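Long-range contacts in uncharacterized protein (Shewanella amazonensis, PDB 2QVP), which is uncharacterised but probably acts as a zinc-dependent hydrolase of the peptidase M14 (metallocarboxypeptidase) family: residues M174-Y178 with F203-A207; T177-T181 with V211-P215; T167-D171 with R255-N259; N127-F131 with A141-A145; G164-C168 with F229-V234. One frame throughout, in Å; residues are numbered along the deposited sequence. Where two conformers were deposited one is given.

Contact 1 of 5, residues M174-Y178 with F203-A207; sequences MTDTY and FPIAA
With CG of Asp176 anti to its own carbonyl carbon (chi1 -59°), the carboxylate is laid across the Pro204 ring, where OD1 lies 3.4 Å from Pro204 CB. In Thr177 the hydroxyl takes the position anti to the backbone N (chi1 -163°), which turns it to Glu245 O for a hydrogen bond and leaves methyl CG2 on the side of the opposing chain. That methyl sits 3.8 Å from Ile205 CD1, while Thr177 CB approaches the Phe203 ring obliquely. Between these side chains the backbones make a single beta bridge: Thr177 N donates to Pro204 O at 2.8 Å, and Ala206 N returns a bond to Thr177 O at 2.7 Å. The bridge joins two loops at the rim of the mixed alpha/beta fold, one leading into strand 178-182 of the main sheet, the other running from helix 190-200 to strand 209-211. The first bond is nearly straight, 166° at the hydrogen; the second carbonyl also receives a CA-H contact from Ile205. Ala206 CB lies 4.0 Å from Tyr178 CB and 4.1 Å from CE of Met174, a selenomethionine. The Phe203 ring also packs on Pro247 and helix 252-270.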
# COMPACT_ATOMS: atom_id res chain seq x y z
N MSE A 174 3.78 2.56 -17.11
CA MSE A 174 4.24 3.95 -16.98
C MSE A 174 5.74 4.09 -16.73
O MSE A 174 6.34 3.21 -16.15
CB MSE A 174 3.50 4.67 -15.85
CG MSE A 174 2.03 4.83 -16.09
SE MSE A 174 1.54 6.14 -17.37
CE MSE A 174 1.64 7.77 -16.24
N THR A 175 6.30 5.20 -17.22
CA THR A 175 7.68 5.68 -16.99
C THR A 175 7.67 6.83 -15.94
O THR A 175 8.63 6.98 -15.19
CB THR A 175 8.29 6.23 -18.30
OG1 THR A 175 8.60 5.14 -19.17
CG2 THR A 175 9.56 7.04 -18.05
N ASP A 176 6.58 7.61 -15.90
CA ASP A 176 6.41 8.72 -14.97
C ASP A 176 5.55 8.31 -13.80
O ASP A 176 4.76 7.37 -13.90
CB ASP A 176 5.74 9.90 -15.67
CG ASP A 176 6.53 10.40 -16.86
OD1 ASP A 176 7.78 10.28 -16.88
OD2 ASP A 176 5.88 10.92 -17.78
N THR A 177 5.70 9.06 -12.71
CA THR A 177 5.04 8.76 -11.43
C THR A 177 3.97 9.80 -11.12
O THR A 177 3.96 10.91 -11.65
CB THR A 177 6.09 8.60 -10.28
OG1 THR A 177 5.51 7.92 -9.15
CG2 THR A 177 6.66 9.92 -9.85
N TYR A 178 3.03 9.40 -10.26
CA TYR A 178 1.92 10.22 -9.85
C TYR A 178 1.31 9.58 -8.61
O TYR A 178 1.75 8.52 -8.16
CB TYR A 178 0.87 10.35 -10.97
CG TYR A 178 0.21 9.05 -11.38
CD1 TYR A 178 0.87 8.16 -12.22
CD2 TYR A 178 -1.08 8.71 -10.94
CE1 TYR A 178 0.30 6.96 -12.59
CE2 TYR A 178 -1.67 7.51 -11.32
CZ TYR A 178 -0.97 6.65 -12.16
OH TYR A 178 -1.51 5.43 -12.55
N PHE A 203 11.65 9.72 -9.96
CA PHE A 203 11.18 9.70 -11.36
C PHE A 203 10.51 10.97 -11.82
O PHE A 203 10.04 11.74 -11.00
CB PHE A 203 10.12 8.61 -11.52
CG PHE A 203 10.45 7.35 -10.83
CD1 PHE A 203 11.42 6.52 -11.34
CD2 PHE A 203 9.77 6.97 -9.66
CE1 PHE A 203 11.75 5.32 -10.69
CE2 PHE A 203 10.09 5.79 -9.00
CZ PHE A 203 11.07 4.96 -9.53
N PRO A 204 10.38 11.15 -13.15
CA PRO A 204 9.63 12.34 -13.58
C PRO A 204 8.15 12.23 -13.19
O PRO A 204 7.59 11.12 -13.14
CB PRO A 204 9.80 12.35 -15.10
CG PRO A 204 10.74 11.23 -15.44
CD PRO A 204 10.84 10.33 -14.29
N ILE A 205 7.54 13.38 -12.88
CA ILE A 205 6.13 13.44 -12.48
C ILE A 205 5.31 13.37 -13.77
O ILE A 205 5.71 13.95 -14.78
CB ILE A 205 5.81 14.74 -11.67
CG1 ILE A 205 6.68 14.87 -10.40
CG2 ILE A 205 4.36 14.80 -11.32
CD1 ILE A 205 6.60 13.69 -9.45
N ALA A 206 4.19 12.64 -13.73
CA ALA A 206 3.30 12.48 -14.89
C ALA A 206 2.69 13.83 -15.34
O ALA A 206 2.22 14.62 -14.50
CB ALA A 206 2.18 11.43 -14.59
N ALA A 207 2.73 14.10 -16.65
CA ALA A 207 2.21 15.34 -17.21
C ALA A 207 0.68 15.37 -17.09
O ALA A 207 0.03 14.31 -17.00
CB ALA A 207 2.66 15.53 -18.70

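Contact 2 of 5, residues T177-T181 with V211-P215; sequences TYVYT and VDNCP
Tyr180 offers Cys214 the edge of its ring, with SG 4.1 Å from CE2 and close to the ring plane, a sulfur-aromatic contact made at the rim of the ring and not over its face. Tyr178, two residues earlier on the same strand, is met obliquely by Val211 CG1, and both tyrosines hold one water at their edges, in plane with each ring. The partner is a tight beta hairpin: a type I' turn from Val211 to Cys214, with Asp212 and Asn213 as its two-residue loop, links strands 209-211 and 214-216 and is closed by Cys214 N to Val211 O and by Val211 N to Cys214 O. Val211 carries its CG1 anti to the backbone N (chi1 173°), which puts this methyl 3.4 Å from Tyr178 CZ as the two side chains come from opposite directions. Water 1 ties the phenols to the turn. It donates to Tyr178 OH at 2.6 Å and to Asp212 OD2 at 2.8 Å, and Tyr180 OH lies 2.5 Å from the water oxygen. Tyr178 OH has a second partner in Asp171 OD2, at the end of strand 165-171. A phenylalanine in place of Tyr178 would probably cost the water one of its three partners and leave Asp171 OD2 without its phenol mate. Both tyrosine side chains also touch Glu245 on strand 241-247, the predicted proton donor/acceptor. On the turn side, Asp212 CB comes within 4.3 Å of Tyr180 OH.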
# COMPACT_ATOMS: atom_id res chain seq x y z
N THR A 177 5.70 9.06 -12.71
CA THR A 177 5.04 8.76 -11.43
C THR A 177 3.97 9.80 -11.12
O THR A 177 3.96 10.91 -11.65
CB THR A 177 6.09 8.60 -10.28
OG1 THR A 177 5.51 7.92 -9.15
CG2 THR A 177 6.66 9.92 -9.85
N TYR A 178 3.03 9.40 -10.26
CA TYR A 178 1.92 10.22 -9.85
C TYR A 178 1.31 9.58 -8.61
O TYR A 178 1.75 8.52 -8.16
CB TYR A 178 0.87 10.35 -10.97
CG TYR A 178 0.21 9.05 -11.38
CD1 TYR A 178 0.87 8.16 -12.22
CD2 TYR A 178 -1.08 8.71 -10.94
CE1 TYR A 178 0.30 6.96 -12.59
CE2 TYR A 178 -1.67 7.51 -11.32
CZ TYR A 178 -0.97 6.65 -12.16
OH TYR A 178 -1.51 5.43 -12.55
N VAL A 179 0.34 10.26 -8.03
CA VAL A 179 -0.35 9.79 -6.84
C VAL A 179 -1.85 10.09 -6.95
O VAL A 179 -2.27 11.04 -7.65
CB VAL A 179 0.20 10.43 -5.56
CG1 VAL A 179 1.60 9.92 -5.25
CG2 VAL A 179 0.16 11.99 -5.68
N TYR A 180 -2.62 9.22 -6.30
CA TYR A 180 -4.04 9.39 -6.08
C TYR A 180 -4.04 9.85 -4.65
O TYR A 180 -3.44 9.18 -3.82
CB TYR A 180 -4.85 8.09 -6.16
CG TYR A 180 -5.10 7.54 -7.53
CD1 TYR A 180 -4.20 6.66 -8.12
CD2 TYR A 180 -6.23 7.91 -8.26
CE1 TYR A 180 -4.41 6.17 -9.40
CE2 TYR A 180 -6.46 7.40 -9.55
CZ TYR A 180 -5.55 6.55 -10.11
OH TYR A 180 -5.78 6.03 -11.35
N THR A 181 -4.68 10.98 -4.34
CA THR A 181 -4.77 11.38 -2.94
C THR A 181 -6.20 11.77 -2.54
O THR A 181 -7.04 12.11 -3.38
CB THR A 181 -3.81 12.55 -2.60
OG1 THR A 181 -4.18 13.69 -3.37
CG2 THR A 181 -2.35 12.17 -2.88
N VAL A 211 -4.91 9.67 -16.96
CA VAL A 211 -4.23 8.43 -16.65
C VAL A 211 -5.38 7.55 -16.18
O VAL A 211 -6.11 7.94 -15.26
CB VAL A 211 -3.16 8.60 -15.55
CG1 VAL A 211 -2.59 7.25 -15.13
CG2 VAL A 211 -2.06 9.54 -16.04
N ASP A 212 -5.57 6.41 -16.86
CA ASP A 212 -6.66 5.45 -16.57
C ASP A 212 -8.05 6.12 -16.43
O ASP A 212 -8.84 5.77 -15.55
CB ASP A 212 -6.30 4.58 -15.34
CG ASP A 212 -5.07 3.72 -15.58
OD1 ASP A 212 -4.60 3.67 -16.74
OD2 ASP A 212 -4.58 3.08 -14.62
N ASN A 213 -8.29 7.08 -17.31
CA ASN A 213 -9.53 7.85 -17.40
C ASN A 213 -9.76 8.84 -16.22
O ASN A 213 -10.89 9.29 -15.99
CB ASN A 213 -10.72 6.89 -17.61
CG ASN A 213 -11.75 7.43 -18.59
OD1 ASN A 213 -12.46 8.40 -18.31
ND2 ASN A 213 -11.84 6.77 -19.75
N CYS A 214 -8.67 9.20 -15.51
CA CYS A 214 -8.69 10.16 -14.38
C CYS A 214 -7.81 11.37 -14.67
O CYS A 214 -6.69 11.21 -15.18
CB CYS A 214 -8.16 9.54 -13.10
SG CYS A 214 -9.15 8.23 -12.48
N PRO A 215 -8.28 12.59 -14.30
CA PRO A 215 -7.44 13.76 -14.53
C PRO A 215 -6.30 13.91 -13.48
O PRO A 215 -6.56 14.02 -12.27
CB PRO A 215 -8.43 14.92 -14.45
CG PRO A 215 -9.50 14.44 -13.52
CD PRO A 215 -9.55 12.95 -13.64
O HOH W 1 -3.96 4.70 -12.38

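Contact 3 of 5, residues T167-D171 with R255-N259; sequences TCHED and RILAN
Glu170 OE2 is gripped by Arg255 NH1 at 3.0 Å and by Ala80 N at the start of helix 80-91. The bond to Arg255 is a salt bridge; NH1 meets the oxygen on its syn side but 28° out of the carboxylate plane, and the two flat groups are turned only 16° apart. A bend at chi3 (-88°) in the arginine brings its guanidinium back towards the strand, edge first. The other oxygen, Glu170 OE1, is hydrogen-bonded to Thr246 OG1, so a buried carboxylate has both oxygens engaged. In fold terms this is helix 252-270 packed on one face of the main sheet; the axes of the short segments 255-259 and 167-171 approach to 10.3 Å and run roughly antiparallel. One turn further along, Asn259 lays OD1 3.4 Å from Cys168 CB. Its ND2 hydrogen-bonds back to Arg255 O at 2.7 Å, coming from the face of that carbonyl opposite to Asn259 N, and this fixes the amide's rotation. Water 2 lies 2.6 Å from His169 O and equally far from Asn259 OD1. His169 itself points to the other face of the sheet, against His75 and the predicted active-site Glu245.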
# COMPACT_ATOMS: atom_id res chain seq x y z
N THR A 167 -1.61 3.21 0.24
CA THR A 167 -1.50 1.94 -0.48
C THR A 167 -0.46 2.14 -1.57
O THR A 167 -0.48 3.12 -2.29
CB THR A 167 -2.82 1.44 -1.05
OG1 THR A 167 -3.84 1.55 -0.06
CG2 THR A 167 -2.69 0.00 -1.44
N CYS A 168 0.46 1.18 -1.70
CA CYS A 168 1.57 1.32 -2.60
C CYS A 168 1.43 0.50 -3.87
O CYS A 168 1.72 -0.70 -3.89
CB CYS A 168 2.85 1.00 -1.82
SG CYS A 168 3.07 2.30 -0.50
N HIS A 169 0.99 1.20 -4.92
CA HIS A 169 0.77 0.63 -6.25
C HIS A 169 1.90 0.96 -7.21
O HIS A 169 2.81 1.73 -6.87
CB HIS A 169 -0.55 1.15 -6.82
CG HIS A 169 -1.75 0.44 -6.29
ND1 HIS A 169 -2.06 0.42 -4.95
CD2 HIS A 169 -2.71 -0.27 -6.92
CE1 HIS A 169 -3.16 -0.29 -4.78
NE2 HIS A 169 -3.57 -0.71 -5.95
N GLU A 170 1.83 0.33 -8.39
CA GLU A 170 2.69 0.60 -9.50
C GLU A 170 1.83 0.61 -10.75
O GLU A 170 0.86 -0.14 -10.84
CB GLU A 170 3.75 -0.47 -9.68
CG GLU A 170 4.55 -0.79 -8.48
CD GLU A 170 5.93 -1.16 -8.88
OE1 GLU A 170 6.70 -0.20 -9.05
OE2 GLU A 170 6.25 -2.37 -9.00
N ASP A 171 2.16 1.47 -11.70
CA ASP A 171 1.44 1.53 -12.98
C ASP A 171 2.46 0.87 -13.91
O ASP A 171 3.42 1.51 -14.34
CB ASP A 171 1.05 2.97 -13.31
CG ASP A 171 -0.02 3.07 -14.37
OD1 ASP A 171 -0.10 2.17 -15.26
OD2 ASP A 171 -0.73 4.10 -14.37
N ARG A 255 12.33 1.76 -8.00
CA ARG A 255 10.94 1.69 -7.54
C ARG A 255 10.83 1.24 -6.08
O ARG A 255 9.98 1.75 -5.35
CB ARG A 255 10.13 0.75 -8.41
CG ARG A 255 9.87 1.24 -9.85
CD ARG A 255 9.12 0.13 -10.53
NE ARG A 255 9.95 -0.84 -11.14
CZ ARG A 255 9.61 -2.10 -11.41
NH1 ARG A 255 8.45 -2.66 -11.04
NH2 ARG A 255 10.52 -2.83 -12.00
N ILE A 256 11.68 0.28 -5.67
CA ILE A 256 11.72 -0.17 -4.27
C ILE A 256 12.09 1.02 -3.35
O ILE A 256 11.41 1.25 -2.33
CB ILE A 256 12.66 -1.39 -4.06
CG1 ILE A 256 12.04 -2.65 -4.68
CG2 ILE A 256 12.94 -1.62 -2.56
CD1 ILE A 256 12.98 -3.86 -4.72
N LEU A 257 13.10 1.79 -3.73
CA LEU A 257 13.53 2.92 -2.91
C LEU A 257 12.49 4.02 -2.83
O LEU A 257 12.30 4.59 -1.77
CB LEU A 257 14.88 3.47 -3.37
CG LEU A 257 16.05 2.50 -3.22
CD1 LEU A 257 17.30 2.96 -4.01
CD2 LEU A 257 16.35 2.30 -1.73
N ALA A 258 11.82 4.29 -3.96
CA ALA A 258 10.78 5.30 -4.05
C ALA A 258 9.59 4.95 -3.20
O ALA A 258 9.02 5.82 -2.53
CB ALA A 258 10.35 5.48 -5.52
N ASN A 259 9.19 3.69 -3.25
CA ASN A 259 8.11 3.21 -2.39
C ASN A 259 8.42 3.44 -0.91
O ASN A 259 7.61 4.03 -0.18
CB ASN A 259 7.79 1.74 -2.71
CG ASN A 259 6.82 1.61 -3.87
OD1 ASN A 259 5.63 1.76 -3.68
ND2 ASN A 259 7.33 1.32 -5.06
O HOH W 2 3.90 3.21 -5.00

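Contact 4 of 5, residues N127-F131 with A141-A145; sequences NRGFF and ADTSA. With SO4 (sulfate ion), chain D.
The chain from Asn127 to Phe131 runs past Asp142 and Thr143, meeting the second segment through Arg128, Gly129 and Phe131. Asn127 turns the other way, its ND2 making a weak hydrogen bond of 3.3 Å to O4 of a sulfate, probably from the crystallisation liquor, that Asn125 also holds. The aliphatic part of Arg128 packs against the same ion, CD 3.3 Å from sulfate O4, while its NE is bonded to Thr227. Arg128 O takes a hydrogen from water 3 at 2.7 Å, and that water accepts from Ser144 N at 3.0 Å, bridging the two backbones. Gly129 follows with a positive phi of 88° and the aspartate close at hand: Asp142 has CG between its backbone N and carbonyl carbon (chi1 66°), which brings OD1 to 3.4 Å from Gly129 CA. The positive phi favours glycine, and there is little room for a CB beside Asp142 OD1. Thr143 OG1 faces Gly129 O, probably as a donor, but the modelled bond is too short to be relied on. Phe130 leaves the contact for the interior, edge-to-face with Phe229. Phe131 returns, presenting its ring edge, with CZ 3.5 Å from Asp142 OD1 and ring and carboxylate planes 40° apart. The two segments flank the short strands 131-133 and 136-138, and the second ends in a classical helix N-cap, Ser144 OG accepting from Gly147 N at the head of helix 145-152.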
# COMPACT_ATOMS: atom_id res chain seq x y z
N ASN A 127 -8.09 -5.42 -5.61
CA ASN A 127 -8.19 -4.03 -5.22
C ASN A 127 -9.60 -3.47 -5.39
O ASN A 127 -9.84 -2.35 -5.01
CB ASN A 127 -7.21 -3.18 -6.03
CG ASN A 127 -7.08 -1.76 -5.53
OD1 ASN A 127 -7.04 -1.50 -4.34
ND2 ASN A 127 -7.04 -0.82 -6.45
N ARG A 128 -10.54 -4.21 -5.95
CA ARG A 128 -11.88 -3.66 -6.10
C ARG A 128 -12.96 -4.49 -5.41
O ARG A 128 -12.70 -5.60 -4.94
CB ARG A 128 -12.15 -3.22 -7.56
CG ARG A 128 -11.36 -1.84 -7.86
CD ARG A 128 -11.88 -0.97 -9.00
NE ARG A 128 -13.18 -0.35 -8.72
CZ ARG A 128 -13.98 0.21 -9.64
NH1 ARG A 128 -13.62 0.30 -10.93
NH2 ARG A 128 -15.18 0.71 -9.28
N GLY A 129 -14.11 -3.87 -5.23
CA GLY A 129 -15.25 -4.46 -4.54
C GLY A 129 -15.28 -4.29 -3.04
O GLY A 129 -15.68 -5.20 -2.33
N PHE A 130 -14.90 -3.12 -2.56
CA PHE A 130 -14.96 -2.80 -1.13
C PHE A 130 -16.07 -1.78 -0.96
O PHE A 130 -15.96 -0.67 -1.46
CB PHE A 130 -13.64 -2.21 -0.65
CG PHE A 130 -12.50 -3.17 -0.68
CD1 PHE A 130 -12.28 -4.03 0.39
CD2 PHE A 130 -11.64 -3.24 -1.79
CE1 PHE A 130 -11.23 -4.94 0.37
CE2 PHE A 130 -10.61 -4.15 -1.82
CZ PHE A 130 -10.39 -5.00 -0.73
N PHE A 131 -17.13 -2.16 -0.25
CA PHE A 131 -18.31 -1.32 -0.13
C PHE A 131 -18.61 -1.00 1.31
O PHE A 131 -18.20 -1.71 2.23
CB PHE A 131 -19.54 -2.00 -0.76
CG PHE A 131 -19.33 -2.44 -2.13
CD1 PHE A 131 -19.55 -1.56 -3.20
CD2 PHE A 131 -18.84 -3.72 -2.39
CE1 PHE A 131 -19.30 -1.96 -4.50
CE2 PHE A 131 -18.62 -4.14 -3.69
CZ PHE A 131 -18.83 -3.25 -4.75
N ALA A 141 -20.61 -8.37 -5.54
CA ALA A 141 -20.46 -9.31 -6.66
C ALA A 141 -19.05 -9.42 -7.20
O ALA A 141 -18.62 -10.50 -7.56
CB ALA A 141 -21.45 -8.95 -7.77
N ASP A 142 -18.31 -8.32 -7.21
CA ASP A 142 -16.93 -8.32 -7.74
C ASP A 142 -15.81 -8.39 -6.68
O ASP A 142 -14.66 -8.15 -7.03
CB ASP A 142 -16.73 -7.11 -8.66
CG ASP A 142 -16.82 -5.76 -7.92
OD1 ASP A 142 -17.44 -5.65 -6.83
OD2 ASP A 142 -16.27 -4.80 -8.49
N THR A 143 -16.10 -8.70 -5.42
CA THR A 143 -15.04 -8.74 -4.40
C THR A 143 -14.26 -10.03 -4.58
O THR A 143 -14.84 -11.08 -4.82
CB THR A 143 -15.59 -8.57 -2.96
OG1 THR A 143 -16.47 -7.44 -2.93
CG2 THR A 143 -14.51 -8.35 -1.94
N SER A 144 -12.93 -9.95 -4.54
CA SER A 144 -12.07 -11.11 -4.63
C SER A 144 -12.04 -11.80 -3.28
O SER A 144 -12.45 -11.20 -2.26
CB SER A 144 -10.66 -10.68 -4.95
OG SER A 144 -10.11 -10.12 -3.77
N ALA A 145 -11.56 -13.05 -3.26
CA ALA A 145 -11.36 -13.82 -2.01
C ALA A 145 -10.58 -13.04 -0.94
O ALA A 145 -10.92 -13.07 0.24
CB ALA A 145 -10.66 -15.15 -2.29
S SO4 D . -8.03 -1.32 -10.15
O1 SO4 D . -7.77 -2.57 -9.44
O2 SO4 D . -6.80 -0.69 -10.59
O3 SO4 D . -8.87 -1.59 -11.32
O4 SO4 D . -8.69 -0.38 -9.24
O HOH W 3 -11.39 -7.50 -3.60

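Contact 5 of 5, residues G164-C168 with F229-V234; sequences GILTC and FESFLV
Ile165 meets the helix with nearly all of its side chain. Its CG1 lies 3.9 Å from Leu233 CD1 and its CG2 lies 4.0 Å from Val234 CG2, each pair of side chains crossing at about a right angle. CG1 stands anti to the backbone N (chi1 174°), which carries Ile165 CD1 to 4.4 Å from Phe229 CE2. An alanine at Ile165 is likely to leave a gap between strand and helix, with Leu233 and Val234 losing the strand-side methyls they pack on. Two residues on, in one of the two deposited conformers of Thr167, OG1 comes near the Phe229 ring edge and 4.0 Å from Glu230 CB, a tentative contact; its hydrogen bond goes to Ser71 on the neighbouring strand. In the next shell, Leu233 CG rests 4.2 Å above one face of the Phe229 ring, which also meets the ring of Phe74. Leu233 N bonds Phe229 O, which puts the two residues one helical turn apart on the same side. The axes of segments 165-168 and 229-234 approach to 9.0 Å and are antiparallel (178°). Helix 229-235 thus lies along strand 165-171 on one face of the main sheet, while Leu166 and Cys168 point to helix 252-270 on the other, and strands 67-72 and 241-247 flank the strand.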
# COMPACT_ATOMS: atom_id res chain seq x y z
N GLY A 164 -4.93 7.84 8.60
CA GLY A 164 -4.31 7.77 7.29
C GLY A 164 -4.15 6.38 6.70
O GLY A 164 -3.87 5.45 7.40
N ILE A 165 -4.32 6.28 5.38
CA ILE A 165 -4.07 5.09 4.59
C ILE A 165 -3.10 5.45 3.44
O ILE A 165 -3.24 6.48 2.78
CB ILE A 165 -5.37 4.41 4.03
CG1 ILE A 165 -5.01 3.26 3.07
CG2 ILE A 165 -6.39 5.39 3.34
CD1 ILE A 165 -4.17 2.18 3.74
N LEU A 166 -2.07 4.63 3.27
CA LEU A 166 -1.19 4.72 2.14
C LEU A 166 -1.17 3.33 1.51
O LEU A 166 -0.84 2.38 2.22
CB LEU A 166 0.22 5.10 2.55
CG LEU A 166 1.35 4.96 1.49
CD1 LEU A 166 1.16 5.90 0.32
CD2 LEU A 166 2.71 5.20 2.10
N THR A 167 -1.61 3.21 0.24
CA THR A 167 -1.50 1.94 -0.48
C THR A 167 -0.46 2.14 -1.57
O THR A 167 -0.48 3.12 -2.29
CB THR A 167 -2.82 1.44 -1.05
OG1 THR A 167 -3.84 1.55 -0.06
CG2 THR A 167 -2.69 0.00 -1.44
N CYS A 168 0.46 1.18 -1.70
CA CYS A 168 1.57 1.32 -2.60
C CYS A 168 1.43 0.50 -3.87
O CYS A 168 1.72 -0.70 -3.89
CB CYS A 168 2.85 1.00 -1.82
SG CYS A 168 3.07 2.30 -0.50
N PHE A 229 -9.78 -0.35 -2.18
CA PHE A 229 -9.53 -0.48 -0.75
C PHE A 229 -9.36 0.92 -0.06
O PHE A 229 -9.97 1.20 0.98
CB PHE A 229 -8.35 -1.44 -0.50
CG PHE A 229 -8.02 -1.67 0.94
CD1 PHE A 229 -8.89 -2.37 1.78
CD2 PHE A 229 -6.80 -1.22 1.46
CE1 PHE A 229 -8.56 -2.61 3.10
CE2 PHE A 229 -6.46 -1.47 2.78
CZ PHE A 229 -7.34 -2.15 3.61
N GLU A 230 -8.57 1.78 -0.67
CA GLU A 230 -8.31 3.15 -0.15
C GLU A 230 -9.55 4.06 -0.20
O GLU A 230 -9.74 4.86 0.70
CB GLU A 230 -7.07 3.82 -0.83
CG GLU A 230 -7.11 4.12 -2.34
CD GLU A 230 -6.84 2.91 -3.26
OE1 GLU A 230 -6.73 1.75 -2.78
OE2 GLU A 230 -6.77 3.12 -4.50
N SER A 231 -10.36 3.96 -1.25
CA SER A 231 -11.65 4.66 -1.31
C SER A 231 -12.54 4.19 -0.15
O SER A 231 -13.15 5.00 0.53
CB SER A 231 -12.40 4.40 -2.63
OG SER A 231 -11.80 5.08 -3.70
N PHE A 232 -12.60 2.87 0.06
CA PHE A 232 -13.36 2.29 1.17
C PHE A 232 -12.92 2.85 2.55
O PHE A 232 -13.74 3.27 3.34
CB PHE A 232 -13.25 0.74 1.13
CG PHE A 232 -13.66 0.05 2.44
CD1 PHE A 232 -14.99 -0.10 2.77
CD2 PHE A 232 -12.70 -0.45 3.30
CE1 PHE A 232 -15.37 -0.71 3.98
CE2 PHE A 232 -13.06 -1.08 4.50
CZ PHE A 232 -14.41 -1.20 4.84
N LEU A 233 -11.62 2.82 2.82
CA LEU A 233 -11.08 3.31 4.11
C LEU A 233 -11.22 4.80 4.32
O LEU A 233 -11.41 5.21 5.47
CB LEU A 233 -9.62 2.89 4.30
CG LEU A 233 -9.38 1.40 4.53
CD1 LEU A 233 -7.90 1.20 4.68
CD2 LEU A 233 -10.16 0.90 5.77
N VAL A 234 -11.14 5.60 3.24
CA VAL A 234 -11.38 7.05 3.31
C VAL A 234 -12.88 7.31 3.60
O VAL A 234 -13.21 8.13 4.48
CB VAL A 234 -10.89 7.80 2.06
CG1 VAL A 234 -11.43 9.23 2.03
CG2 VAL A 234 -9.36 7.74 1.97

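In the fold
From the N terminus, contact 4 comes first and closes a short loop around strands 131-133 and 136-138, complete before strand 165-171 begins. Contacts 5 and 3 both start on that strand, using its two faces: contact 5 reaches helix 229-235 and contact 3 the later helix 252-270, so helices lie on both sides of the sheet. Their spans cross, since contact 5 opens first and closes first. Contacts 1 and 2 fall within both spans and cross each other in the same way. They share Thr177 and Tyr178 and tie the entry to strand 178-182 to the loop at 203-207 and the hairpin at 211-215. Side chains connect the set: Met174 to Val211, Phe203 to Ala258, and Phe130 of contact 4 to Phe232 of contact 5.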